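Local coordinates for lombricine kinase (Urechis caupo, PDB 3JPZ), which catalyses the reversible transfer of a phosphoryl group between ATP and the guanidino compound lombricine, as a member of the phosphagen kinase family, at residues Ile59-Val71 with Gly123-Arg135. Residues are numbered along the deposited sequence; the frame is centred on the assembly and turned at random.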
ATOM      1  N   ILE A  59     -10.578 -11.054  -7.730  1.00 11.68           N
ATOM      2  CA  ILE A  59     -10.056 -12.394  -7.558  1.00 17.32           C
ATOM      3  C   ILE A  59      -9.417 -12.458  -6.186  1.00  9.62           C
ATOM      4  O   ILE A  59      -9.799 -13.261  -5.358  1.00 11.07           O
ATOM      5  CB  ILE A  59      -8.997 -12.748  -8.607  1.00 18.09           C
ATOM      6  CG1 ILE A  59      -9.568 -12.608 -10.019  1.00 30.14           C
ATOM      7  CG2 ILE A  59      -8.511 -14.156  -8.379  1.00 15.83           C
ATOM      8  CD1 ILE A  59      -8.558 -12.922 -11.112  1.00 35.15           C
ATOM      9  N   GLY A  60      -8.435 -11.594  -5.962  1.00 19.89           N
ATOM     10  CA  GLY A  60      -7.797 -11.469  -4.665  1.00 15.41           C
ATOM     11  C   GLY A  60      -6.604 -12.384  -4.472  1.00 20.09           C
ATOM     12  O   GLY A  60      -5.997 -12.409  -3.400  1.00 14.31           O
ATOM     13  N   LEU A  61      -6.278 -13.153  -5.502  1.00  9.39           N
ATOM     14  CA  LEU A  61      -5.169 -14.097  -5.429  1.00  9.83           C
ATOM     15  C   LEU A  61      -4.035 -13.644  -6.330  1.00  9.93           C
ATOM     16  O   LEU A  61      -4.255 -13.272  -7.473  1.00 10.65           O
ATOM     17  CB  LEU A  61      -5.628 -15.494  -5.846  1.00 20.08           C
ATOM     18  CG  LEU A  61      -4.555 -16.579  -5.799  1.00 29.97           C
ATOM     19  CD1 LEU A  61      -4.097 -16.790  -4.365  1.00 44.90           C
ATOM     20  CD2 LEU A  61      -5.068 -17.881  -6.401  1.00 24.82           C
ATOM     21  N   ILE A  62      -2.810 -13.689  -5.823  1.00 14.13           N
ATOM     22  CA  ILE A  62      -1.666 -13.287  -6.622  1.00 18.54           C
ATOM     23  C   ILE A  62      -0.425 -14.094  -6.246  1.00  9.35           C
ATOM     24  O   ILE A  62      -0.179 -14.373  -5.079  1.00 12.35           O
ATOM     25  CB  ILE A  62      -1.396 -11.781  -6.477  1.00 21.84           C
ATOM     26  CG1 ILE A  62      -0.303 -11.345  -7.453  1.00 27.05           C
ATOM     27  CG2 ILE A  62      -1.029 -11.452  -5.037  1.00 25.49           C
ATOM     28  CD1 ILE A  62      -0.283  -9.858  -7.735  1.00 22.06           C
ATOM     29  N   ALA A  63       0.336 -14.500  -7.252  1.00 14.32           N
ATOM     30  CA  ALA A  63       1.541 -15.276  -7.016  1.00 15.60           C
ATOM     31  C   ALA A  63       2.662 -14.356  -6.599  1.00 13.66           C
ATOM     32  O   ALA A  63       2.885 -13.312  -7.210  1.00 18.94           O
ATOM     33  CB  ALA A  63       1.927 -16.057  -8.274  1.00 13.41           C
ATOM     34  N   GLY A  64       3.359 -14.735  -5.539  1.00 13.00           N
ATOM     35  CA  GLY A  64       4.587 -14.058  -5.187  1.00 19.53           C
ATOM     36  C   GLY A  64       5.707 -14.519  -6.101  1.00 14.05           C
ATOM     37  O   GLY A  64       6.695 -13.813  -6.306  1.00 27.81           O
ATOM     38  N   ASP A  65       5.552 -15.716  -6.649  1.00 15.83           N
ATOM     39  CA  ASP A  65       6.568 -16.298  -7.515  1.00 32.02           C
ATOM     40  C   ASP A  65       6.005 -17.479  -8.304  1.00 33.27           C
ATOM     41  O   ASP A  65       4.860 -17.880  -8.110  1.00 20.93           O
ATOM     42  CB  ASP A  65       7.802 -16.714  -6.704  1.00 23.45           C
ATOM     43  CG  ASP A  65       7.540 -17.883  -5.747  1.00 32.04           C
ATOM     44  OD1 ASP A  65       6.394 -18.369  -5.650  1.00 13.90           O
ATOM     45  OD2 ASP A  65       8.505 -18.325  -5.082  1.00 23.87           O
ATOM     46  N   GLU A  66       6.813 -18.027  -9.203  1.00 18.79           N
ATOM     47  CA  GLU A  66       6.344 -19.065 -10.107  1.00 36.39           C
ATOM     48  C   GLU A  66       5.898 -20.262  -9.290  1.00 29.51           C
ATOM     49  O   GLU A  66       4.902 -20.921  -9.606  1.00 15.01           O
ATOM     50  CB  GLU A  66       7.458 -19.468 -11.077  1.00 29.81           C
ATOM     51  CG  GLU A  66       7.165 -20.724 -11.857  1.00 33.62           C
ATOM     52  CD  GLU A  66       8.092 -20.909 -13.042  1.00 28.80           C
ATOM     53  OE1 GLU A  66       9.148 -20.245 -13.101  1.00 26.05           O
ATOM     54  OE2 GLU A  66       7.759 -21.726 -13.918  1.00 22.92           O
ATOM     55  N   GLU A  67       6.636 -20.507  -8.214  1.00 21.53           N
ATOM     56  CA  GLU A  67       6.424 -21.662  -7.365  1.00 32.34           C
ATOM     57  C   GLU A  67       5.085 -21.558  -6.638  1.00 12.53           C
ATOM     58  O   GLU A  67       4.533 -22.552  -6.182  1.00 18.18           O
ATOM     59  CB  GLU A  67       7.578 -21.782  -6.367  1.00 30.84           C
ATOM     60  CG  GLU A  67       8.888 -22.322  -6.966  1.00 35.19           C
ATOM     61  CD  GLU A  67       9.698 -21.276  -7.735  1.00 40.53           C
ATOM     62  OE1 GLU A  67       9.250 -20.117  -7.865  1.00 22.24           O
ATOM     63  OE2 GLU A  67      10.800 -21.615  -8.216  1.00 51.17           O
ATOM     64  N   SER A  68       4.561 -20.346  -6.544  1.00 12.42           N
ATOM     65  CA  SER A  68       3.276 -20.122  -5.898  1.00 26.14           C
ATOM     66  C   SER A  68       2.185 -21.021  -6.458  1.00 11.82           C
ATOM     67  O   SER A  68       1.346 -21.517  -5.717  1.00 19.51           O
ATOM     68  CB  SER A  68       2.854 -18.666  -6.053  1.00 17.55           C
ATOM     69  OG  SER A  68       3.612 -17.831  -5.204  1.00 12.72           O
ATOM     70  N   TYR A  69       2.190 -21.232  -7.765  1.00 15.67           N
ATOM     71  CA  TYR A  69       1.142 -22.029  -8.402  1.00 20.18           C
ATOM     72  C   TYR A  69       1.158 -23.496  -7.971  1.00 25.79           C
ATOM     73  O   TYR A  69       0.129 -24.161  -7.971  1.00 18.23           O
ATOM     74  CB  TYR A  69       1.237 -21.898  -9.923  1.00 24.10           C
ATOM     75  CG  TYR A  69       0.751 -20.555 -10.416  1.00 13.01           C
ATOM     76  CD1 TYR A  69      -0.601 -20.326 -10.625  1.00 24.28           C
ATOM     77  CD2 TYR A  69       1.631 -19.512 -10.644  1.00 12.85           C
ATOM     78  CE1 TYR A  69      -1.056 -19.104 -11.065  1.00 10.88           C
ATOM     79  CE2 TYR A  69       1.187 -18.289 -11.087  1.00 13.18           C
ATOM     80  CZ  TYR A  69      -0.164 -18.092 -11.297  1.00 26.43           C
ATOM     81  OH  TYR A  69      -0.637 -16.876 -11.737  1.00 16.82           O
ATOM     82  N   GLU A  70       2.318 -24.011  -7.590  1.00 25.40           N
ATOM     83  CA  GLU A  70       2.374 -25.398  -7.161  1.00 24.21           C
ATOM     84  C   GLU A  70       2.254 -25.538  -5.637  1.00 21.29           C
ATOM     85  O   GLU A  70       1.490 -26.364  -5.162  1.00 24.04           O
ATOM     86  CB  GLU A  70       3.628 -26.091  -7.696  1.00 30.09           C
ATOM     87  CG  GLU A  70       4.915 -25.347  -7.452  1.00 43.82           C
ATOM     88  CD  GLU A  70       6.132 -26.243  -7.578  1.00 61.97           C
ATOM     89  OE1 GLU A  70       6.159 -27.087  -8.500  1.00 67.19           O
ATOM     90  OE2 GLU A  70       7.061 -26.104  -6.752  1.00 70.26           O
ATOM     91  N   VAL A  71       2.980 -24.727  -4.874  1.00 27.78           N
ATOM     92  CA  VAL A  71       2.943 -24.837  -3.416  1.00 28.44           C
ATOM     93  C   VAL A  71       1.539 -24.556  -2.882  1.00 22.64           C
ATOM     94  O   VAL A  71       1.073 -25.217  -1.955  1.00 28.98           O
ATOM     95  CB  VAL A  71       3.965 -23.898  -2.746  1.00 25.90           C
ATOM     96  CG1 VAL A  71       3.720 -23.813  -1.241  1.00 21.95           C
ATOM     97  CG2 VAL A  71       5.369 -24.381  -3.027  1.00 21.03           C
ATOM     98  N   GLY A 123       7.057 -13.427 -17.383  1.00 15.28           N
ATOM     99  CA  GLY A 123       7.899 -13.471 -16.203  1.00 15.74           C
ATOM    100  C   GLY A 123       9.256 -14.045 -16.570  1.00 15.43           C
ATOM    101  O   GLY A 123       9.377 -14.785 -17.545  1.00 15.85           O
ATOM    102  N   ILE A 124      10.280 -13.688 -15.806  1.00 15.78           N
ATOM    103  CA  ILE A 124      11.617 -14.226 -16.013  1.00 16.74           C
ATOM    104  C   ILE A 124      11.870 -15.313 -14.973  1.00 17.09           C
ATOM    105  O   ILE A 124      11.884 -15.044 -13.775  1.00 17.38           O
ATOM    106  CB  ILE A 124      12.676 -13.115 -15.895  1.00 24.64           C
ATOM    107  CG1 ILE A 124      12.290 -11.912 -16.771  1.00 22.41           C
ATOM    108  CG2 ILE A 124      14.057 -13.638 -16.276  1.00 18.47           C
ATOM    109  CD1 ILE A 124      12.143 -12.234 -18.255  1.00 17.04           C
ATOM    110  N   ARG A 125      12.038 -16.549 -15.424  1.00 20.68           N
ATOM    111  CA  ARG A 125      12.159 -17.681 -14.511  1.00 25.34           C
ATOM    112  C   ARG A 125      13.340 -17.492 -13.565  1.00 26.84           C
ATOM    113  O   ARG A 125      14.380 -16.954 -13.948  1.00 28.40           O
ATOM    114  CB  ARG A 125      12.292 -18.996 -15.284  1.00 34.57           C
ATOM    115  CG  ARG A 125      12.524 -20.211 -14.398  1.00 37.52           C
ATOM    116  CD  ARG A 125      12.191 -21.499 -15.128  1.00 34.64           C
ATOM    117  NE  ARG A 125      10.752 -21.667 -15.305  1.00 37.56           N
ATOM    118  CZ  ARG A 125      10.196 -22.501 -16.177  1.00 26.65           C
ATOM    119  NH1 ARG A 125      10.951 -23.252 -16.966  1.00 39.12           N
ATOM    120  NH2 ARG A 125       8.880 -22.587 -16.262  1.00 33.66           N
ATOM    121  N   GLY A 126      13.156 -17.923 -12.322  1.00 32.64           N
ATOM    122  CA  GLY A 126      14.161 -17.758 -11.293  1.00 43.50           C
ATOM    123  C   GLY A 126      13.940 -16.538 -10.418  1.00 44.41           C
ATOM    124  O   GLY A 126      14.617 -16.384  -9.401  1.00 48.09           O
ATOM    125  N   LEU A 127      12.992 -15.679 -10.790  1.00 21.38           N
ATOM    126  CA  LEU A 127      12.838 -14.394 -10.119  1.00 16.65           C
ATOM    127  C   LEU A 127      11.401 -14.115  -9.686  1.00 18.01           C
ATOM    128  O   LEU A 127      10.452 -14.318 -10.446  1.00 15.47           O
ATOM    129  CB  LEU A 127      13.309 -13.274 -11.031  1.00 16.98           C
ATOM    130  CG  LEU A 127      14.764 -13.405 -11.491  1.00 29.78           C
ATOM    131  CD1 LEU A 127      15.049 -12.428 -12.606  1.00 22.07           C
ATOM    132  CD2 LEU A 127      15.710 -13.184 -10.329  1.00 21.95           C
ATOM    133  N   CYS A 128      11.256 -13.613  -8.465  1.00 15.77           N
ATOM    134  CA  CYS A 128       9.935 -13.366  -7.910  1.00 14.85           C
ATOM    135  C   CYS A 128       9.197 -12.292  -8.683  1.00 13.89           C
ATOM    136  O   CYS A 128       9.783 -11.321  -9.137  1.00 21.57           O
ATOM    137  CB  CYS A 128      10.043 -12.978  -6.434  1.00 14.99           C
ATOM    138  SG  CYS A 128      10.329 -14.392  -5.358  1.00 23.31           S
ATOM    139  N   TYR A 129       7.897 -12.491  -8.833  1.00 13.42           N
ATOM    140  CA  TYR A 129       7.008 -11.448  -9.306  1.00 21.65           C
ATOM    141  C   TYR A 129       7.052 -10.211  -8.409  1.00 28.22           C
ATOM    142  O   TYR A 129       7.501 -10.273  -7.268  1.00 24.58           O
ATOM    143  CB  TYR A 129       5.583 -11.984  -9.331  1.00 16.43           C
ATOM    144  CG  TYR A 129       5.363 -13.125 -10.290  1.00 15.50           C
ATOM    145  CD1 TYR A 129       5.694 -13.007 -11.638  1.00 21.01           C
ATOM    146  CD2 TYR A 129       4.786 -14.307  -9.861  1.00 23.02           C
ATOM    147  CE1 TYR A 129       5.474 -14.049 -12.518  1.00 18.68           C
ATOM    148  CE2 TYR A 129       4.569 -15.349 -10.730  1.00 20.78           C
ATOM    149  CZ  TYR A 129       4.914 -15.214 -12.058  1.00 17.80           C
ATOM    150  OH  TYR A 129       4.681 -16.257 -12.919  1.00 23.26           O
ATOM    151  N   PRO A 130       6.553  -9.080  -8.920  1.00 25.69           N
ATOM    152  CA  PRO A 130       6.478  -7.795  -8.212  1.00 20.05           C
ATOM    153  C   PRO A 130       5.943  -7.855  -6.777  1.00 21.76           C
ATOM    154  O   PRO A 130       6.390  -7.076  -5.949  1.00 32.20           O
ATOM    155  CB  PRO A 130       5.532  -6.982  -9.092  1.00 13.63           C
ATOM    156  CG  PRO A 130       5.810  -7.490 -10.465  1.00 13.05           C
ATOM    157  CD  PRO A 130       6.072  -8.964 -10.307  1.00 21.46           C
ATOM    158  N   PRO A 131       4.990  -8.751  -6.482  1.00 13.28           N
ATOM    159  CA  PRO A 131       4.505  -8.744  -5.099  1.00 22.89           C
ATOM    160  C   PRO A 131       5.579  -9.128  -4.080  1.00 24.23           C
ATOM    161  O   PRO A 131       5.531  -8.620  -2.957  1.00 14.91           O
ATOM    162  CB  PRO A 131       3.371  -9.786  -5.113  1.00 11.33           C
ATOM    163  CG  PRO A 131       2.950  -9.868  -6.553  1.00 11.19           C
ATOM    164  CD  PRO A 131       4.235  -9.688  -7.325  1.00 11.79           C
ATOM    165  N   SER A 132       6.529  -9.978  -4.468  1.00 19.82           N
ATOM    166  CA  SER A 132       7.466 -10.576  -3.521  1.00 14.01           C
ATOM    167  C   SER A 132       8.942 -10.367  -3.864  1.00 22.51           C
ATOM    168  O   SER A 132       9.811 -10.792  -3.115  1.00 18.71           O
ATOM    169  CB  SER A 132       7.206 -12.077  -3.418  1.00 17.90           C
ATOM    170  OG  SER A 132       5.893 -12.333  -2.961  1.00 34.48           O
ATOM    171  N   CYS A 133       9.226  -9.721  -4.987  1.00 26.44           N
ATOM    172  CA  CYS A 133      10.604  -9.563  -5.430  1.00 23.08           C
ATOM    173  C   CYS A 133      11.338  -8.506  -4.616  1.00 30.73           C
ATOM    174  O   CYS A 133      10.776  -7.473  -4.259  1.00 13.65           O
ATOM    175  CB  CYS A 133      10.648  -9.169  -6.904  1.00 23.23           C
ATOM    176  SG  CYS A 133       9.948  -7.527  -7.224  1.00 22.57           S
ATOM    177  N   THR A 134      12.610  -8.763  -4.337  1.00 14.54           N
ATOM    178  CA  THR A 134      13.432  -7.787  -3.660  1.00 20.99           C
ATOM    179  C   THR A 134      13.824  -6.730  -4.679  1.00 18.23           C
ATOM    180  O   THR A 134      13.638  -6.933  -5.877  1.00 16.28           O
ATOM    181  CB  THR A 134      14.716  -8.436  -3.116  1.00 17.66           C
ATOM    182  OG1 THR A 134      15.378  -9.128  -4.182  1.00 16.70           O
ATOM    183  CG2 THR A 134      14.396  -9.415  -2.003  1.00 15.24           C
ATOM    184  N   ARG A 135      14.358  -5.607  -4.206  1.00 14.81           N
ATOM    185  CA  ARG A 135      14.961  -4.603  -5.080  1.00 35.00           C
ATOM    186  C   ARG A 135      16.055  -5.205  -5.966  1.00 24.45           C
ATOM    187  O   ARG A 135      16.230  -4.792  -7.108  1.00 27.52           O
ATOM    188  CB  ARG A 135      15.568  -3.473  -4.252  1.00 31.01           C
ATOM    189  CG  ARG A 135      14.594  -2.371  -3.888  1.00 34.53           C
ATOM    190  CD  ARG A 135      15.315  -1.279  -3.134  1.00 24.77           C
ATOM    191  NE  ARG A 135      15.951  -1.811  -1.938  1.00 18.01           N
ATOM    192  CZ  ARG A 135      15.355  -1.920  -0.757  1.00 24.73           C
ATOM    193  NH1 ARG A 135      16.020  -2.423   0.278  1.00 24.26           N
ATOM    194  NH2 ARG A 135      14.098  -1.522  -0.613  1.00 19.34           N
TER
HETATM  195  O   HOH W   1      10.525 -18.848 -11.585  1.00 17.15           O
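The extended side chain of Glu66 (CG anti to the backbone N, chi1 168°) forms a side-on salt bridge with Arg125, whose NE and NH2 each take one carboxylate oxygen. Arg125 NE points almost straight at Glu66 OE1 (3.1 Å, 164°), in the guanidinium plane, while Arg125 NH2 lies 2.7 Å from Glu66 OE2, which is tilted from that plane; both oxygens use their syn lone pairs. A water accepts from Gly126 N and donates to Glu66 OE1. Glu257 forms a second salt bridge, with Arg125 NH1, and Trp260 O accepts from NH2, holding the guanidinium further.

Tyr129 CD2 and CE2 lie against the backbone from Ala63 to Glu66, and CE2 touches Ala63 CB (3.7 Å). Ala63 O, 3.4 Å from Tyr129 CD2, is buried with no hydrogen-bonding partner in the model. Pro131 CG presses tightly on Ile62 CD1 (3.4 Å), and Cys128 SG rests on Asp65 CB.

Asp65 OD1 accepts from Ser68 OG (2.9 Å) and, weakly, from Ser68 N, while OD2 is held by His40 and Thr38. This side-chain cap on the turn entering helix 68-71 lies where the N-terminal domain of a phosphagen kinase meets the loop that follows strand 113-122 of the large antiparallel sheet.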